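Local coordinates for protein putative oxidoreductase (Pseudomonas putida, PDB 3L6D) that probably binds NADP and acts as an oxidoreductase of the reductive aminase-like kind, at residues Met187-Glu192 with Thr263-Ala268; His140-Gly145 with His163-Pro168; Gln233-Asp238 with Asp285-Thr290; Glu6-Asp11 with Ala65-Ile70. All blocks are in the same frame, centred on the assembly; numbering follows the deposited sequence.

Interaction 1 of 4, residues Met187-Glu192 with Thr263-Ala268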
loop_
_atom_site.group_PDB
_atom_site.type_symbol
_atom_site.label_atom_id
_atom_site.label_comp_id
_atom_site.label_asym_id
_atom_site.label_seq_id
_atom_site.Cartn_x
_atom_site.Cartn_y
_atom_site.Cartn_z
HETATM N N MSE B 187 0.302 -2.117 5.859
HETATM C CA MSE B 187 -0.583 -3.190 6.330
HETATM C C MSE B 187 -1.498 -2.756 7.458
HETATM O O MSE B 187 -2.708 -3.060 7.434
HETATM C CB MSE B 187 0.235 -4.403 6.786
HETATM C CG MSE B 187 1.064 -5.018 5.657
HETATM SE SE MSE B 187 2.249 -6.414 6.365
HETATM C CE MSE B 187 1.038 -7.412 7.509
ATOM N N VAL B 188 -0.924 -2.086 8.460
ATOM C CA VAL B 188 -1.705 -1.670 9.611
ATOM C C VAL B 188 -2.790 -0.608 9.242
ATOM O O VAL B 188 -3.896 -0.660 9.784
ATOM C CB VAL B 188 -0.791 -1.268 10.781
ATOM C CG1 VAL B 188 -1.591 -0.633 11.913
ATOM C CG2 VAL B 188 0.006 -2.511 11.273
ATOM N N THR B 189 -2.497 0.297 8.296
ATOM C CA THR B 189 -3.511 1.263 7.846
ATOM C C THR B 189 -4.696 0.517 7.278
ATOM O O THR B 189 -5.849 0.941 7.449
ATOM C CB THR B 189 -3.020 2.294 6.763
ATOM O OG1 THR B 189 -2.720 1.619 5.527
ATOM C CG2 THR B 189 -1.812 3.108 7.254
ATOM N N PHE B 190 -4.415 -0.612 6.632
ATOM C CA PHE B 190 -5.485 -1.423 6.100
ATOM C C PHE B 190 -6.319 -2.058 7.223
ATOM O O PHE B 190 -7.549 -1.981 7.186
ATOM C CB PHE B 190 -4.941 -2.455 5.090
ATOM C CG PHE B 190 -6.000 -3.301 4.465
ATOM C CD1 PHE B 190 -6.676 -2.865 3.326
ATOM C CD2 PHE B 190 -6.328 -4.557 5.014
ATOM C CE1 PHE B 190 -7.676 -3.649 2.750
ATOM C CE2 PHE B 190 -7.331 -5.361 4.436
ATOM C CZ PHE B 190 -8.011 -4.902 3.305
ATOM N N PHE B 191 -5.659 -2.675 8.223
ATOM C CA PHE B 191 -6.357 -3.224 9.393
ATOM C C PHE B 191 -7.203 -2.185 10.091
ATOM O O PHE B 191 -8.353 -2.463 10.447
ATOM C CB PHE B 191 -5.393 -3.947 10.386
ATOM C CG PHE B 191 -4.532 -4.979 9.743
ATOM C CD1 PHE B 191 -5.018 -5.768 8.699
ATOM C CD2 PHE B 191 -3.212 -5.170 10.162
ATOM C CE1 PHE B 191 -4.209 -6.732 8.088
ATOM C CE2 PHE B 191 -2.398 -6.132 9.558
ATOM C CZ PHE B 191 -2.894 -6.917 8.529
ATOM N N GLU B 192 -6.646 -0.989 10.269
ATOM C CA GLU B 192 -7.367 0.109 10.929
ATOM C C GLU B 192 -8.655 0.529 10.161
ATOM O O GLU B 192 -9.699 0.745 10.768
ATOM C CB GLU B 192 -6.428 1.315 11.207
ATOM C CG GLU B 192 -7.115 2.532 11.873
ATOM C CD GLU B 192 -6.190 3.718 12.148
ATOM O OE1 GLU B 192 -5.511 3.728 13.206
ATOM O OE2 GLU B 192 -6.172 4.668 11.343
ATOM N N THR B 263 -8.813 5.680 15.576
ATOM C CA THR B 263 -7.952 5.588 14.405
ATOM C C THR B 263 -6.688 6.365 14.664
ATOM O O THR B 263 -6.480 7.412 14.073
ATOM C CB THR B 263 -8.629 6.165 13.154
ATOM O OG1 THR B 263 -8.928 7.545 13.393
ATOM C CG2 THR B 263 -9.901 5.411 12.826
ATOM N N PRO B 264 -5.820 5.849 15.544
ATOM C CA PRO B 264 -4.595 6.585 15.830
ATOM C C PRO B 264 -3.676 6.746 14.626
ATOM O O PRO B 264 -2.977 7.754 14.548
ATOM C CB PRO B 264 -3.905 5.714 16.884
ATOM C CG PRO B 264 -4.460 4.336 16.638
ATOM C CD PRO B 264 -5.893 4.598 16.326
ATOM N N VAL B 265 -3.650 5.757 13.724
ATOM C CA VAL B 265 -2.753 5.828 12.552
ATOM C C VAL B 265 -3.238 6.945 11.656
ATOM O O VAL B 265 -2.467 7.841 11.290
ATOM C CB VAL B 265 -2.631 4.488 11.780
ATOM C CG1 VAL B 265 -1.613 4.627 10.638
ATOM C CG2 VAL B 265 -2.204 3.362 12.709
ATOM N N PHE B 266 -4.538 6.937 11.339
ATOM C CA PHE B 266 -5.078 8.058 10.540
ATOM C C PHE B 266 -4.939 9.434 11.182
ATOM O O PHE B 266 -4.663 10.421 10.494
ATOM C CB PHE B 266 -6.527 7.833 10.062
ATOM C CG PHE B 266 -6.882 8.707 8.909
ATOM C CD1 PHE B 266 -6.334 8.459 7.632
ATOM C CD2 PHE B 266 -7.661 9.837 9.085
ATOM C CE1 PHE B 266 -6.625 9.292 6.560
ATOM C CE2 PHE B 266 -7.947 10.667 8.012
ATOM C CZ PHE B 266 -7.436 10.391 6.746
ATOM N N ASP B 267 -5.090 9.494 12.501
ATOM C CA ASP B 267 -4.873 10.755 13.219
ATOM C C ASP B 267 -3.444 11.242 12.978
ATOM O O ASP B 267 -3.206 12.441 12.826
ATOM C CB ASP B 267 -5.071 10.548 14.721
ATOM C CG ASP B 267 -6.541 10.358 15.107
ATOM O OD1 ASP B 267 -7.424 10.616 14.268
ATOM O OD2 ASP B 267 -6.807 9.960 16.264
ATOM N N ALA B 268 -2.499 10.298 12.967
ATOM C CA ALA B 268 -1.093 10.648 12.848
ATOM C C ALA B 268 -0.846 11.163 11.428
ATOM O O ALA B 268 -0.121 12.142 11.217
ATOM C CB ALA B 268 -0.221 9.442 13.160
#
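This contact is a helix start held by a carboxylate inside the helical C-terminal domain. Residues 187-192 lie within the long helix 169-199. Residues 263-268 open helix 264-281. The two short axes cross at -118° and approach to 9.9 Å. Glu192 does most of the work. Its CG is anti to the backbone N (chi1 179°), and the chain stays extended to CD, so it spans the gap between the helices. The last torsion turns the carboxylate plane roughly square to the plane of the extended chain (chi3 -85°). Its two oxygens then face two successive backbone N-H groups. OE1 accepts from Val265 N at 2.8 Å, and OE2 accepts from Phe266 N at 2.8 Å. Each oxygen uses its syn lone pair, and both bonds are moderately bent. Pro264 has no N-H to offer, and the side chain of Thr263, at the N-cap position, makes no capping bond. The buried carboxylate, probably charged, sits at the helix start, where the helix dipole would probably stabilise it. Val265 packs beside this grip. Its CG1 is anti to the backbone N and meets Thr189 CG2 at 3.7 Å, the two side chains crossing at about a right angle. Its CG2 touches Val188 CG1 at 4.1 Å. Thr189 holds OG1 in the crowded position between its own N and carbonyl carbon. That hydroxyl bonds to Ala186 O and to His182 of the second subunit, leaving the methyl for Val265. Val265 also leans on the carboxylate, with CG2 only 3.4 Å from Glu192 OE1.

Interaction 2 of 4, residues His140-Gly145 with His163-Pro168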
loop_
_atom_site.group_PDB
_atom_site.type_symbol
_atom_site.label_atom_id
_atom_site.label_comp_id
_atom_site.label_asym_id
_atom_site.label_seq_id
_atom_site.Cartn_x
_atom_site.Cartn_y
_atom_site.Cartn_z
ATOM N N HIS B 140 11.816 -10.260 -2.517
ATOM C CA HIS B 140 13.036 -9.472 -2.542
ATOM C C HIS B 140 13.891 -9.784 -1.297
ATOM O O HIS B 140 13.356 -10.180 -0.258
ATOM C CB HIS B 140 12.747 -7.953 -2.591
ATOM C CG HIS B 140 12.383 -7.430 -3.945
ATOM N ND1 HIS B 140 13.185 -6.554 -4.648
ATOM C CD2 HIS B 140 11.269 -7.605 -4.697
ATOM C CE1 HIS B 140 12.601 -6.246 -5.795
ATOM N NE2 HIS B 140 11.436 -6.872 -5.850
ATOM N N SER B 141 15.227 -9.661 -1.434
ATOM C CA SER B 141 16.119 -9.721 -0.282
ATOM C C SER B 141 17.110 -8.577 -0.383
ATOM O O SER B 141 17.295 -8.038 -1.446
ATOM C CB SER B 141 16.880 -11.067 -0.227
ATOM O OG SER B 141 17.534 -11.259 -1.478
ATOM N N ILE B 142 17.751 -8.235 0.727
ATOM C CA ILE B 142 18.798 -7.223 0.746
ATOM C C ILE B 142 20.013 -7.904 1.354
ATOM O O ILE B 142 19.850 -8.654 2.289
ATOM C CB ILE B 142 18.367 -6.066 1.707
ATOM C CG1 ILE B 142 17.143 -5.324 1.159
ATOM C CG2 ILE B 142 19.527 -5.086 1.908
ATOM C CD1 ILE B 142 16.355 -4.568 2.268
ATOM N N HIS B 143 21.211 -7.687 0.805
ATOM C CA HIS B 143 22.437 -8.273 1.355
ATOM C C HIS B 143 23.469 -7.197 1.565
ATOM O O HIS B 143 23.437 -6.155 0.880
ATOM C CB HIS B 143 22.973 -9.347 0.386
ATOM C CG HIS B 143 22.125 -10.583 0.348
ATOM N ND1 HIS B 143 21.126 -10.779 -0.593
ATOM C CD2 HIS B 143 22.095 -11.664 1.162
ATOM C CE1 HIS B 143 20.523 -11.932 -0.353
ATOM N NE2 HIS B 143 21.094 -12.485 0.710
ATOM N N THR B 144 24.347 -7.394 2.557
ATOM C CA THR B 144 25.391 -6.424 2.844
ATOM C C THR B 144 26.604 -7.220 3.373
ATOM O O THR B 144 26.529 -8.451 3.439
ATOM C CB THR B 144 24.908 -5.307 3.838
ATOM O OG1 THR B 144 25.899 -4.278 3.901
ATOM C CG2 THR B 144 24.625 -5.822 5.223
ATOM N N GLY B 145 27.695 -6.543 3.734
ATOM C CA GLY B 145 28.907 -7.204 4.251
ATOM C C GLY B 145 29.966 -7.247 3.162
ATOM O O GLY B 145 30.433 -6.211 2.708
ATOM N N HIS B 163 14.574 -11.405 -6.464
ATOM C CA HIS B 163 15.195 -10.110 -6.707
ATOM C C HIS B 163 16.082 -9.859 -5.502
ATOM O O HIS B 163 15.674 -10.124 -4.383
ATOM C CB HIS B 163 14.152 -8.986 -6.785
ATOM C CG HIS B 163 13.184 -9.128 -7.928
ATOM N ND1 HIS B 163 13.396 -8.563 -9.175
ATOM C CD2 HIS B 163 11.998 -9.774 -8.005
ATOM C CE1 HIS B 163 12.372 -8.852 -9.962
ATOM N NE2 HIS B 163 11.514 -9.583 -9.278
ATOM N N THR B 164 17.312 -9.441 -5.730
ATOM C CA THR B 164 18.175 -9.143 -4.605
ATOM C C THR B 164 18.950 -7.857 -4.856
ATOM O O THR B 164 19.051 -7.409 -5.985
ATOM C CB THR B 164 19.069 -10.327 -4.196
ATOM O OG1 THR B 164 19.561 -10.054 -2.862
ATOM C CG2 THR B 164 20.237 -10.533 -5.193
ATOM N N VAL B 165 19.428 -7.212 -3.802
ATOM C CA VAL B 165 20.251 -6.018 -3.994
ATOM C C VAL B 165 21.341 -6.070 -2.902
ATOM O O VAL B 165 21.085 -6.485 -1.768
ATOM C CB VAL B 165 19.383 -4.698 -3.947
ATOM C CG1 VAL B 165 18.764 -4.482 -2.517
ATOM C CG2 VAL B 165 20.204 -3.493 -4.335
ATOM N N PHE B 166 22.561 -5.713 -3.267
ATOM C CA PHE B 166 23.588 -5.500 -2.281
ATOM C C PHE B 166 23.722 -3.994 -2.056
ATOM O O PHE B 166 23.851 -3.198 -3.002
ATOM C CB PHE B 166 24.921 -6.127 -2.756
ATOM C CG PHE B 166 26.028 -6.028 -1.741
ATOM C CD1 PHE B 166 26.311 -7.103 -0.896
ATOM C CD2 PHE B 166 26.784 -4.865 -1.630
ATOM C CE1 PHE B 166 27.314 -7.017 0.032
ATOM C CE2 PHE B 166 27.791 -4.769 -0.673
ATOM C CZ PHE B 166 28.044 -5.828 0.156
ATOM N N LEU B 167 23.733 -3.610 -0.788
ATOM C CA LEU B 167 24.056 -2.264 -0.410
ATOM C C LEU B 167 25.179 -2.327 0.638
ATOM O O LEU B 167 25.264 -3.312 1.395
ATOM C CB LEU B 167 22.809 -1.588 0.216
ATOM C CG LEU B 167 21.644 -1.370 -0.750
ATOM C CD1 LEU B 167 20.415 -0.991 0.047
ATOM C CD2 LEU B 167 22.057 -0.269 -1.726
ATOM N N PRO B 168 26.015 -1.272 0.710
ATOM C CA PRO B 168 27.054 -1.242 1.744
ATOM C C PRO B 168 26.426 -1.144 3.130
ATOM O O PRO B 168 25.298 -0.639 3.262
ATOM C CB PRO B 168 27.848 0.060 1.424
ATOM C CG PRO B 168 26.901 0.918 0.665
ATOM C CD PRO B 168 26.050 -0.072 -0.160
#
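Two histidine rings lie almost flat on each other at the start of this parallel strand pair. The His140 and His163 rings form an offset stack, with centroids 4.5 Å apart and planes 9° from parallel. The offset places His163 CB over the centre of the His140 ring, 3.4 Å from the ring centroid, as a CH-pi contact. An alanine at His140 would remove the stack and the CH-pi contact, and would probably leave His163 less firmly placed. The next pair points to the other face of the sheet. There Thr164 OG1, anti to its backbone N, sits between two partners. It is hydrogen-bonded to Ser141 OG at 2.7 Å and to His143 ND1 at 2.9 Å, lying in the plane of the His143 ring. Tyr100 OH holds the far nitrogen, NE2, so the ring is gripped at both ends. Ile142 and Val165 return to the face of His140 and lie side by side, pointing the same way. Phe166 swings its ring along the neighbouring strand, and its CZ comes 3.5 Å from Gly145 O at the ring edge. Thr144 OG1 donates to Leu167 O at 2.8 Å. Between the backbones, His143 N donates to Val165 O at 2.8 Å, nearly along the C=O axis. Strand 140-145, helices 147-152 and 154-157 and strand 163-166 make a beta-alpha-beta crossover. It closes one edge of the sheet of the Rossmann-type domain.

Interaction 3 of 4, residues Gln233-Asp238 with Asp285-Thr290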
loop_
_atom_site.group_PDB
_atom_site.type_symbol
_atom_site.label_atom_id
_atom_site.label_comp_id
_atom_site.label_asym_id
_atom_site.label_seq_id
_atom_site.Cartn_x
_atom_site.Cartn_y
_atom_site.Cartn_z
ATOM N N GLN B 233 11.999 16.044 -8.813
ATOM C CA GLN B 233 11.861 17.165 -7.923
ATOM C C GLN B 233 10.796 18.145 -8.401
ATOM O O GLN B 233 10.925 19.334 -8.227
ATOM C CB GLN B 233 13.184 17.884 -7.721
ATOM C CG GLN B 233 14.143 17.222 -6.757
ATOM C CD GLN B 233 13.715 17.305 -5.326
ATOM O OE1 GLN B 233 13.783 18.353 -4.716
ATOM N NE2 GLN B 233 13.281 16.178 -4.771
ATOM N N ASP B 234 9.733 17.629 -8.978
ATOM C CA ASP B 234 8.667 18.456 -9.454
ATOM C C ASP B 234 7.500 18.386 -8.512
ATOM O O ASP B 234 6.788 17.431 -8.486
ATOM C CB ASP B 234 8.235 17.955 -10.805
ATOM C CG ASP B 234 7.071 18.682 -11.328
ATOM O OD1 ASP B 234 6.495 18.232 -12.310
ATOM O OD2 ASP B 234 6.719 19.702 -10.747
ATOM N N PHE B 235 7.288 19.443 -7.778
ATOM C CA PHE B 235 6.256 19.479 -6.767
ATOM C C PHE B 235 5.134 20.464 -7.118
ATOM O O PHE B 235 4.396 20.930 -6.230
ATOM C CB PHE B 235 6.871 19.798 -5.399
ATOM C CG PHE B 235 7.849 18.755 -4.927
ATOM C CD1 PHE B 235 7.392 17.577 -4.298
ATOM C CD2 PHE B 235 9.217 18.926 -5.130
ATOM C CE1 PHE B 235 8.285 16.600 -3.865
ATOM C CE2 PHE B 235 10.127 17.954 -4.698
ATOM C CZ PHE B 235 9.656 16.781 -4.060
ATOM N N LYS B 236 4.990 20.751 -8.413
ATOM C CA LYS B 236 3.989 21.724 -8.866
ATOM C C LYS B 236 2.614 21.218 -8.467
ATOM O O LYS B 236 2.281 20.049 -8.698
ATOM C CB LYS B 236 4.059 21.959 -10.378
ATOM C CG LYS B 236 5.356 22.591 -10.885
ATOM C CD LYS B 236 5.543 22.320 -12.398
ATOM C CE LYS B 236 6.941 22.708 -12.912
ATOM N NZ LYS B 236 7.163 22.295 -14.343
ATOM N N GLY B 237 1.796 22.115 -7.931
ATOM C CA GLY B 237 0.502 21.770 -7.400
ATOM C C GLY B 237 -0.549 21.688 -8.469
ATOM O O GLY B 237 -1.717 21.917 -8.246
ATOM N N ASP B 238 -0.126 21.307 -9.654
ATOM C CA ASP B 238 -1.067 21.181 -10.717
ATOM C C ASP B 238 -2.116 20.143 -10.479
ATOM O O ASP B 238 -3.242 20.353 -10.842
ATOM C CB ASP B 238 -0.398 20.992 -12.084
ATOM C CG ASP B 238 0.514 19.778 -12.157
ATOM O OD1 ASP B 238 1.659 19.862 -11.697
ATOM O OD2 ASP B 238 0.109 18.752 -12.738
ATOM N N ASP B 285 2.371 19.666 -4.636
ATOM C CA ASP B 285 1.907 18.295 -4.774
ATOM C C ASP B 285 2.032 17.601 -3.417
ATOM O O ASP B 285 2.925 17.915 -2.607
ATOM C CB ASP B 285 2.728 17.558 -5.835
ATOM C CG ASP B 285 2.218 16.137 -6.114
ATOM O OD1 ASP B 285 1.369 15.966 -7.020
ATOM O OD2 ASP B 285 2.679 15.177 -5.454
ATOM N N ILE B 286 1.095 16.691 -3.185
ATOM C CA ILE B 286 1.007 15.893 -1.965
ATOM C C ILE B 286 2.333 15.184 -1.639
ATOM O O ILE B 286 2.692 15.022 -0.453
ATOM C CB ILE B 286 -0.193 14.933 -2.066
ATOM C CG1 ILE B 286 -0.463 14.213 -0.732
ATOM C CG2 ILE B 286 -0.009 13.935 -3.269
ATOM C CD1 ILE B 286 -0.745 15.148 0.450
ATOM N N ALA B 287 3.096 14.829 -2.672
ATOM C CA ALA B 287 4.419 14.221 -2.451
ATOM C C ALA B 287 5.389 15.155 -1.708
ATOM O O ALA B 287 6.382 14.671 -1.177
ATOM C CB ALA B 287 5.039 13.732 -3.755
ATOM N N ALA B 288 5.095 16.461 -1.632
ATOM C CA ALA B 288 5.967 17.389 -0.883
ATOM C C ALA B 288 5.910 17.099 0.603
ATOM O O ALA B 288 6.747 17.598 1.384
ATOM C CB ALA B 288 5.595 18.857 -1.136
ATOM N N THR B 289 4.919 16.317 1.012
ATOM C CA THR B 289 4.863 15.820 2.386
ATOM C C THR B 289 6.225 15.222 2.765
ATOM O O THR B 289 6.704 15.397 3.889
ATOM C CB THR B 289 3.751 14.765 2.573
ATOM O OG1 THR B 289 2.481 15.342 2.253
ATOM C CG2 THR B 289 3.696 14.264 4.034
ATOM N N THR B 290 6.835 14.500 1.819
ATOM C CA THR B 290 8.181 13.978 1.984
ATOM C C THR B 290 9.196 14.997 2.524
ATOM O O THR B 290 9.954 14.693 3.483
ATOM C CB THR B 290 8.680 13.363 0.641
ATOM O OG1 THR B 290 7.736 12.345 0.237
ATOM C CG2 THR B 290 10.017 12.709 0.829
#
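Phe235 leaves its loop with CG anti to the carbonyl carbon (chi1 -63°), which carries the ring from CB toward residues 287 and 288. Only one side of the ring, CD1 and CE1, touches residues 285-290. CD1 lies 3.7 Å from Ala288 N and 3.9 Å from Ala288 CB. CE1, one atom further out, meets Ala287 O at 3.8 Å, near the ring plane. At the tip, CZ lies 3.7 Å from Gln233 NE2. On the far side, CE2 is 3.7 Å from Gln233 CD, which lies in the ring plane. Lys291 adds a cation-pi contact, and Leu230 packs against the ring from helix 204-232. A serine at Phe235 would take away the ring that meets Ala287 and Ala288, and would probably loosen the fit of the two loops. The backbone of the same residue makes the hydrogen bond across the contact. Asp285 N donates to Phe235 O at 2.9 Å; the bond is straight at the hydrogen, but the donor stands above the carbonyl plane. Asp285 turns CG anti to its N and splits its carboxylate between two tasks. OD2 accepts from Ala287 N at 2.8 Å, while OD1 forms a salt bridge with Arg229. That arginine also pairs with Asp238, so it ties both loops to helix 204-232. Asp234 OD2 accepts from Lys236 N at 3.1 Å. Each loop thus contains an Asx turn, and together they join helix ends of the all-helical C-terminal domain.

Interaction 4 of 4, residues Glu6-Asp11 with Ala65-Ile70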
loop_
_atom_site.group_PDB
_atom_site.type_symbol
_atom_site.label_atom_id
_atom_site.label_comp_id
_atom_site.label_asym_id
_atom_site.label_seq_id
_atom_site.Cartn_x
_atom_site.Cartn_y
_atom_site.Cartn_z
ATOM N N GLU B 6 35.149 -29.408 -7.912
ATOM C CA GLU B 6 35.309 -30.858 -7.696
ATOM C C GLU B 6 35.567 -31.292 -6.249
ATOM O O GLU B 6 35.330 -32.447 -5.891
ATOM C CB GLU B 6 36.396 -31.436 -8.629
ATOM C CG GLU B 6 36.014 -31.387 -10.083
ATOM C CD GLU B 6 37.133 -31.835 -10.998
ATOM O OE1 GLU B 6 38.145 -32.384 -10.478
ATOM O OE2 GLU B 6 36.993 -31.658 -12.235
ATOM N N SER B 7 36.068 -30.367 -5.441
ATOM C CA SER B 7 36.321 -30.603 -4.034
ATOM C C SER B 7 35.041 -30.678 -3.196
ATOM O O SER B 7 35.061 -31.259 -2.113
ATOM C CB SER B 7 37.157 -29.463 -3.460
ATOM O OG SER B 7 38.518 -29.820 -3.443
ATOM N N PHE B 8 33.962 -30.041 -3.660
ATOM C CA PHE B 8 32.728 -29.925 -2.856
ATOM C C PHE B 8 31.714 -30.929 -3.378
ATOM O O PHE B 8 31.483 -31.005 -4.590
ATOM C CB PHE B 8 32.146 -28.513 -2.953
ATOM C CG PHE B 8 32.905 -27.484 -2.146
ATOM C CD1 PHE B 8 33.672 -26.519 -2.794
ATOM C CD2 PHE B 8 32.851 -27.490 -0.740
ATOM C CE1 PHE B 8 34.355 -25.540 -2.069
ATOM C CE2 PHE B 8 33.554 -26.542 0.001
ATOM C CZ PHE B 8 34.297 -25.554 -0.661
ATOM N N GLU B 9 31.130 -31.698 -2.458
ATOM C CA GLU B 9 30.017 -32.582 -2.778
ATOM C C GLU B 9 28.694 -31.848 -2.548
ATOM O O GLU B 9 27.641 -32.387 -2.827
ATOM C CB GLU B 9 30.061 -33.878 -1.923
ATOM C CG GLU B 9 31.274 -34.800 -2.181
ATOM C CD GLU B 9 31.498 -35.096 -3.662
ATOM O OE1 GLU B 9 30.532 -35.500 -4.362
ATOM O OE2 GLU B 9 32.648 -34.915 -4.153
ATOM N N PHE B 10 28.751 -30.618 -2.021
ATOM C CA PHE B 10 27.529 -29.871 -1.761
ATOM C C PHE B 10 27.622 -28.446 -2.279
ATOM O O PHE B 10 28.740 -27.877 -2.420
ATOM C CB PHE B 10 27.186 -29.892 -0.266
ATOM C CG PHE B 10 26.879 -31.255 0.209
ATOM C CD1 PHE B 10 25.610 -31.787 0.066
ATOM C CD2 PHE B 10 27.909 -32.060 0.714
ATOM C CE1 PHE B 10 25.352 -33.092 0.496
ATOM C CE2 PHE B 10 27.662 -33.351 1.139
ATOM C CZ PHE B 10 26.389 -33.875 1.012
ATOM N N ASP B 11 26.459 -27.885 -2.590
ATOM C CA ASP B 11 26.384 -26.519 -3.090
ATOM C C ASP B 11 26.235 -25.491 -1.973
ATOM O O ASP B 11 26.630 -24.325 -2.123
ATOM C CB ASP B 11 25.185 -26.435 -4.022
ATOM C CG ASP B 11 25.354 -27.312 -5.218
ATOM O OD1 ASP B 11 26.371 -27.122 -5.911
ATOM O OD2 ASP B 11 24.503 -28.187 -5.443
ATOM N N ALA B 65 31.623 -28.686 4.232
ATOM C CA ALA B 65 30.957 -29.461 3.156
ATOM C C ALA B 65 30.599 -28.643 1.926
ATOM O O ALA B 65 30.420 -29.215 0.847
ATOM C CB ALA B 65 29.700 -30.150 3.680
ATOM N N SER B 66 30.455 -27.325 2.087
ATOM C CA SER B 66 29.941 -26.461 0.985
ATOM C C SER B 66 30.739 -25.170 0.927
ATOM O O SER B 66 31.250 -24.753 1.938
ATOM C CB SER B 66 28.473 -26.101 1.282
ATOM O OG SER B 66 27.699 -27.268 1.525
ATOM N N PRO B 67 30.749 -24.471 -0.205
ATOM C CA PRO B 67 31.511 -23.209 -0.268
ATOM C C PRO B 67 30.806 -22.055 0.505
ATOM O O PRO B 67 31.451 -21.089 0.893
ATOM C CB PRO B 67 31.597 -22.935 -1.788
ATOM C CG PRO B 67 30.342 -23.558 -2.320
ATOM C CD PRO B 67 30.182 -24.836 -1.529
ATOM N N ALA B 68 29.500 -22.201 0.750
ATOM C CA ALA B 68 28.717 -21.207 1.509
ATOM C C ALA B 68 27.821 -21.928 2.507
ATOM O O ALA B 68 27.262 -22.987 2.198
ATOM C CB ALA B 68 27.856 -20.373 0.586
ATOM N N THR B 69 27.629 -21.305 3.666
ATOM C CA THR B 69 26.747 -21.841 4.651
ATOM C C THR B 69 25.744 -20.733 5.019
ATOM O O THR B 69 26.129 -19.584 5.291
ATOM C CB THR B 69 27.505 -22.277 5.932
ATOM O OG1 THR B 69 28.377 -23.367 5.630
ATOM C CG2 THR B 69 26.522 -22.742 6.983
ATOM N N ILE B 70 24.465 -21.074 5.014
ATOM C CA ILE B 70 23.450 -20.120 5.396
ATOM C C ILE B 70 23.181 -20.299 6.899
ATOM O O ILE B 70 22.927 -21.429 7.345
ATOM C CB ILE B 70 22.204 -20.378 4.564
ATOM C CG1 ILE B 70 22.447 -19.941 3.124
ATOM C CG2 ILE B 70 20.980 -19.634 5.112
ATOM C CD1 ILE B 70 21.358 -20.440 2.251
HETATM O O HOH W 1 31.805 -31.353 0.386
#
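Pro67 lies against one face of the Phe8 ring. Its CD stands 3.8 Å from the ring centroid and 11° off the normal, a CH-pi contact. Its N sits over the same face, displaced toward the rim, and its CB reaches Phe8 CE1 at 3.8 Å. Ala65 O comes to the edge of this ring, 3.4 Å from CD2. The same carbonyl oxygen lies in the plane of the Phe10 ring, at its edge. Phe10 CD2 also touches Ala65 CB at 4.0 Å, and Phe10 CB packs on Ser66 OG at 3.2 Å. Both phenylalanines point at the turn between helix 59-65 and strand 68-71, with CG anti to the carbonyl carbon. One water joins the backbones. It accepts from Glu9 N at 2.9 Å and donates to Ala65 O at 2.6 Å. Further out, Ser66 OG is hydrogen-bonded to Ser13 OG in strand 12-15. Asp11 forms a salt bridge with Arg34, His54 meets the Phe10 ring, and Arg95 packs on Phe8. The lead-in to the first Rossmann strand thus rests on ring faces, ring edges and one water, with no direct hydrogen bond between the two segments, so it probably depends more on fit of shape than on a fixed bonding pattern.

How the interactions relate
Interactions 4 and 2 belong to one mixed sheet, in the Rossmann-type domain, with centres about 22 Å apart. Interaction 4 includes the start of strand 68-71 and the lead-in to its neighbour, strand 12-15. It closes first along the chain. Interaction 2 follows and joins the edge strand 163-166 to its neighbour. That strand leads into helix 169-199, which carries half of interaction 1, about 30 Å away between centres. Interactions 1 and 3 come last, with alternating segments, in the helical C-terminal domain, about 23 Å between centres. Both touch the second subunit, so this domain takes part in the dimer. Interactions 3 and 4 are farthest apart, about 52 Å between centres, consistent with an elongated two-domain chain.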